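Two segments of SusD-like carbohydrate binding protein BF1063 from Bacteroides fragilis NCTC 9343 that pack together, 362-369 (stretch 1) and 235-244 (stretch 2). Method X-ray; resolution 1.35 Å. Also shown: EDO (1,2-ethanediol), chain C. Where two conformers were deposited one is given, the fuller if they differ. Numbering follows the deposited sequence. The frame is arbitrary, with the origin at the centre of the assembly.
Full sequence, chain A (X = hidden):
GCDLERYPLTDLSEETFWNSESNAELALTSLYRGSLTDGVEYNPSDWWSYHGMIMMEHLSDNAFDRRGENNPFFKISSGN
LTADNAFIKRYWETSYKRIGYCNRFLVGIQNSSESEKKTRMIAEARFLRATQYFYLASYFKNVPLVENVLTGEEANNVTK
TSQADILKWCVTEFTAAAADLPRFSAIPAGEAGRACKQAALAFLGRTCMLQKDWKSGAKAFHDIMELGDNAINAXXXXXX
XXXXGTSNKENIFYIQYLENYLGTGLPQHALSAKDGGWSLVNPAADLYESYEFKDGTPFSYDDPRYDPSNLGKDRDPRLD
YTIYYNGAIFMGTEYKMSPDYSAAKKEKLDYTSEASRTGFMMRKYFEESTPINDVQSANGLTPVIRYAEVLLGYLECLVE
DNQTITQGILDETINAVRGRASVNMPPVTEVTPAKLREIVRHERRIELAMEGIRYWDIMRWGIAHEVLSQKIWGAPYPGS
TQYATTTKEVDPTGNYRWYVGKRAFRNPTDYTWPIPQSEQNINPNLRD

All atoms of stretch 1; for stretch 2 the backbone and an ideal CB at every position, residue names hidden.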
# COMPACT_ATOMS: atom_id res chain seq x y z
N MSE A 362 7.56 -9.95 7.45
CA MSE A 362 7.03 -9.91 6.09
C MSE A 362 7.91 -10.69 5.13
O MSE A 362 9.09 -10.42 5.00
CB MSE A 362 6.91 -8.45 5.59
CG MSE A 362 6.37 -8.33 4.17
SE MSE A 362 6.09 -6.47 3.67
CE MSE A 362 7.88 -6.04 3.44
N ARG A 363 7.31 -11.64 4.44
CA ARG A 363 7.98 -12.41 3.37
C ARG A 363 7.81 -11.72 2.01
O ARG A 363 8.71 -11.80 1.15
CB ARG A 363 7.41 -13.84 3.29
CG ARG A 363 8.25 -14.77 2.44
CD ARG A 363 7.64 -16.13 2.22
NE ARG A 363 7.57 -16.99 3.39
CZ ARG A 363 8.54 -17.81 3.79
NH1 ARG A 363 9.73 -17.80 3.19
NH2 ARG A 363 8.36 -18.59 4.83
N LYS A 364 6.68 -11.08 1.79
CA LYS A 364 6.38 -10.39 0.53
C LYS A 364 7.49 -9.40 0.21
O LYS A 364 8.02 -8.76 1.11
CB LYS A 364 5.04 -9.70 0.61
CG LYS A 364 4.53 -9.12 -0.71
CD LYS A 364 3.09 -8.64 -0.63
CE LYS A 364 2.06 -9.80 -0.72
NZ LYS A 364 0.63 -9.36 -0.64
N TYR A 365 7.81 -9.31 -1.10
CA TYR A 365 8.79 -8.40 -1.72
C TYR A 365 10.24 -8.88 -1.69
O TYR A 365 11.10 -8.23 -2.25
CB TYR A 365 8.71 -6.99 -1.10
CG TYR A 365 7.39 -6.29 -1.22
CD1 TYR A 365 6.92 -5.81 -2.43
CD2 TYR A 365 6.60 -6.09 -0.09
CE1 TYR A 365 5.69 -5.17 -2.53
CE2 TYR A 365 5.36 -5.47 -0.19
CZ TYR A 365 4.92 -5.00 -1.40
OH TYR A 365 3.73 -4.35 -1.47
N PHE A 366 10.48 -10.04 -1.07
CA PHE A 366 11.86 -10.58 -0.95
C PHE A 366 12.06 -11.82 -1.79
O PHE A 366 11.51 -12.87 -1.49
CB PHE A 366 12.21 -10.81 0.53
CG PHE A 366 12.08 -9.56 1.38
CD1 PHE A 366 12.81 -8.41 1.07
CD2 PHE A 366 11.22 -9.49 2.42
CE1 PHE A 366 12.65 -7.25 1.80
CE2 PHE A 366 11.07 -8.33 3.15
CZ PHE A 366 11.79 -7.21 2.85
N GLU A 367 12.82 -11.66 -2.87
CA GLU A 367 13.14 -12.74 -3.81
C GLU A 367 14.22 -13.58 -3.18
O GLU A 367 15.41 -13.37 -3.45
CB GLU A 367 13.53 -12.11 -5.15
CG GLU A 367 13.82 -13.10 -6.27
CD GLU A 367 14.16 -12.42 -7.59
OE1 GLU A 367 13.63 -11.35 -7.94
OE2 GLU A 367 14.99 -12.98 -8.33
N GLU A 368 13.82 -14.61 -2.43
CA GLU A 368 14.71 -15.33 -1.52
C GLU A 368 15.81 -16.13 -2.16
O GLU A 368 16.84 -16.31 -1.54
CB GLU A 368 13.89 -16.30 -0.65
CG GLU A 368 12.87 -15.58 0.23
CD GLU A 368 11.96 -16.58 0.91
OE1 GLU A 368 12.47 -17.47 1.59
OE2 GLU A 368 10.70 -16.46 0.77
N SER A 369 15.65 -16.61 -3.38
CA SER A 369 16.71 -17.42 -3.97
C SER A 369 17.80 -16.59 -4.64
O SER A 369 18.87 -17.12 -4.95
CB SER A 369 16.12 -18.39 -4.98
OG SER A 369 15.47 -17.70 -6.02
N UNK A 235 1.63 -17.01 -10.62
CA UNK A 235 2.42 -16.97 -9.40
C UNK A 235 2.25 -15.69 -8.59
O UNK A 235 2.55 -14.60 -9.08
CB UNK A 235 3.90 -17.15 -9.75
N UNK A 236 1.79 -15.83 -7.36
CA UNK A 236 1.53 -14.69 -6.47
C UNK A 236 2.83 -14.06 -6.00
O UNK A 236 2.99 -12.85 -6.09
CB UNK A 236 0.70 -15.13 -5.26
N UNK A 237 3.75 -14.87 -5.48
CA UNK A 237 5.02 -14.33 -4.93
C UNK A 237 5.80 -13.50 -5.93
O UNK A 237 6.39 -12.46 -5.58
CB UNK A 237 5.91 -15.47 -4.44
N UNK A 238 5.80 -13.95 -7.18
CA UNK A 238 6.59 -13.33 -8.24
C UNK A 238 6.08 -11.98 -8.67
O UNK A 238 6.81 -11.24 -9.32
CB UNK A 238 6.64 -14.25 -9.46
N UNK A 239 4.87 -11.61 -8.27
CA UNK A 239 4.38 -10.25 -8.48
C UNK A 239 5.23 -9.21 -7.77
O UNK A 239 5.22 -8.06 -8.18
CB UNK A 239 2.93 -10.14 -8.01
N UNK A 240 5.95 -9.63 -6.73
CA UNK A 240 6.62 -8.70 -5.83
C UNK A 240 8.10 -8.81 -5.87
O UNK A 240 8.78 -8.29 -4.97
CB UNK A 240 6.14 -8.91 -4.39
N UNK A 241 8.64 -9.46 -6.90
CA UNK A 241 10.08 -9.70 -7.02
C UNK A 241 10.68 -8.91 -8.18
O UNK A 241 10.01 -8.75 -9.21
CB UNK A 241 10.36 -11.19 -7.21
N UNK A 242 11.90 -8.43 -8.05
CA UNK A 242 12.49 -7.69 -9.15
C UNK A 242 12.67 -8.49 -10.46
O UNK A 242 12.50 -7.92 -11.55
CB UNK A 242 13.85 -7.15 -8.70
N UNK A 243 12.96 -9.78 -10.36
CA UNK A 243 13.26 -10.56 -11.56
C UNK A 243 12.05 -10.89 -12.41
O UNK A 243 12.19 -11.22 -13.58
CB UNK A 243 13.95 -11.86 -11.16
N UNK A 244 10.86 -10.81 -11.81
CA UNK A 244 9.62 -11.20 -12.43
C UNK A 244 8.48 -10.20 -12.40
O UNK A 244 7.46 -10.37 -13.08
CB UNK A 244 9.14 -12.49 -11.77
C1 EDO C . 15.12 -7.16 -2.59
O1 EDO C . 14.43 -5.90 -2.75
C2 EDO C . 14.36 -8.14 -3.47
O2 EDO C . 14.57 -9.45 -2.98

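Position 235 lies out of reach of stretch 1, which sets no preference. A short polar side chain that can accept a hydrogen bond from the backbone further along would suit. The residue is Asn235. Asn235 OD1 accepts a hydrogen bond from the backbone N of position 238 at 2.9 Å.

At position 236 the CA-to-CB bond points sideways. The long side chain of Lys364 ends in this direction with its ammonium group. Lys364 NZ is about 7.4 Å from the ideal CB of 236, too far for an acid or amide; the longer reach of a tyrosine hydroxyl suits. The residue is Tyr236, with chi1 t. Lys364 NZ donates to Tyr236 OH at 2.8 Å.

Position 237 also points sideways, with open space at its CB. Arg363 and Glu368 lie beyond, joined by a salt bridge from Arg363 NH1 to Glu368 OE2 of 2.9 Å. A long polar side chain would suit. The residue is Gln237. Its NE2 stays 4.4 Å from Glu368 OE2, and water 2 fills the gap: it accepts from Gln237 NE2 at 3.0 Å and donates to Glu368 OE2 at 2.8 Å. Water 1 donates to Gln237 O at 3.0 Å and accepts from Tyr365 N at 3.2 Å.

Position 238 points away from stretch 1, so many side chains would fit. It is Glu238, which makes no contact across.

Position 239 is out of reach, and stretch 1 gives no clue to it. It is Leu239.

Position 240 points toward stretch 1. Its ideal CB is 3.7 Å from Tyr365 N and 4.0 Å from Lys364 CG. The lysine methylenes and the tyrosine ring offer an apolar surface, suited to an aromatic or large aliphatic side chain. The residue is Phe240. Lys364 CD lies over its ring face, 3.7 Å from the centroid. The edge of Phe240 is directed at the face of Tyr365. Phe240 O also receives a CA-H...O contact from Tyr365 CA at 3.3 Å.

Position 241 points sideways, with its ideal CB 3.4 Å from Glu367 OE1. The backbone of 366-368 runs alongside, so a flat ring or a long chain could cover it. The residue is Tyr241. Glu367 CA sits over its ring face, 3.7 Å from the centroid. Water 4 links Tyr241 OH to Phe366 O, and water 5 links the hydroxyl to Glu368 N.

Position 242 points sideways, its ideal CB 4.3 Å from Glu367 OE1. Phi is -62°, which permits proline among many others. The residue is Pro242. Its CD is 3.3 Å from Glu367 OE1, but its nitrogen has no hydrogen to offer.

Position 243 points toward the Glu367 carboxylate, its ideal CB 3.2 Å from Glu367 OE2. A small donor suits, serine or threonine. The residue is Ser243. Ser243 OG donates to Glu367 OE2 at 2.6 Å, and Ser243 N to Glu367 OE1 at 3.0 Å.

Position 244 points sideways without contact, so many side chains would fit. It is Thr244, whose OG1 donates to Glu238 O at 2.7 Å.

Stretch 2 (235-244) NYQELFYPST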
# COMPACT_ATOMS: atom_id res chain seq x y z
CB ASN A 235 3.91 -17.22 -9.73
CG ASN A 235 4.70 -17.54 -8.48
OD1 ASN A 235 5.02 -16.70 -7.67
ND2 ASN A 235 4.96 -18.84 -8.29
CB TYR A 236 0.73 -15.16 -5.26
CG TYR A 236 0.28 -14.11 -4.26
CD1 TYR A 236 -0.90 -13.45 -4.42
CD2 TYR A 236 1.00 -13.90 -3.08
CE1 TYR A 236 -1.36 -12.56 -3.49
CE2 TYR A 236 0.56 -13.02 -2.12
CZ TYR A 236 -0.63 -12.34 -2.33
OH TYR A 236 -1.08 -11.46 -1.37
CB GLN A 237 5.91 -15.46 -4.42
CG GLN A 237 5.36 -16.19 -3.22
CD GLN A 237 6.33 -17.21 -2.72
OE1 GLN A 237 6.41 -18.32 -3.28
NE2 GLN A 237 7.02 -16.90 -1.63
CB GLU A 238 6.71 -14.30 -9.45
CG GLU A 238 7.73 -15.40 -9.13
CD GLU A 238 7.84 -16.47 -10.19
OE1 GLU A 238 7.15 -16.41 -11.20
OE2 GLU A 238 8.67 -17.40 -9.99
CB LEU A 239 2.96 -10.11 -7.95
CG LEU A 239 1.89 -10.92 -8.66
CD1 LEU A 239 0.59 -10.88 -7.84
CD2 LEU A 239 1.69 -10.42 -10.10
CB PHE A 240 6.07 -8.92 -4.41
CG PHE A 240 4.56 -9.00 -4.37
CD1 PHE A 240 3.80 -7.86 -4.43
CD2 PHE A 240 3.91 -10.21 -4.27
CE1 PHE A 240 2.44 -7.91 -4.43
CE2 PHE A 240 2.52 -10.27 -4.24
CZ PHE A 240 1.78 -9.12 -4.33
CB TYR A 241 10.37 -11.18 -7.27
CG TYR A 241 10.01 -12.17 -6.21
CD1 TYR A 241 9.77 -11.83 -4.89
CD2 TYR A 241 9.99 -13.50 -6.56
CE1 TYR A 241 9.48 -12.82 -3.93
CE2 TYR A 241 9.73 -14.47 -5.65
CZ TYR A 241 9.49 -14.12 -4.33
OH TYR A 241 9.23 -15.14 -3.42
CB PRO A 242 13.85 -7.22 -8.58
CG PRO A 242 14.08 -7.91 -7.36
CD PRO A 242 12.76 -8.41 -6.86
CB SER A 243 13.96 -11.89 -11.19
OG SER A 243 15.22 -11.68 -10.57
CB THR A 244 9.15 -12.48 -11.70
OG1 THR A 244 9.16 -12.27 -10.28
CG2 THR A 244 10.06 -13.68 -12.02
O HOH W 1 6.59 -11.87 -2.68
O HOH W 2 9.21 -18.51 -0.45
O HOH W 3 10.59 -6.29 -4.32
O HOH W 4 9.58 -14.55 -0.76
O HOH W 5 11.60 -16.71 -3.37
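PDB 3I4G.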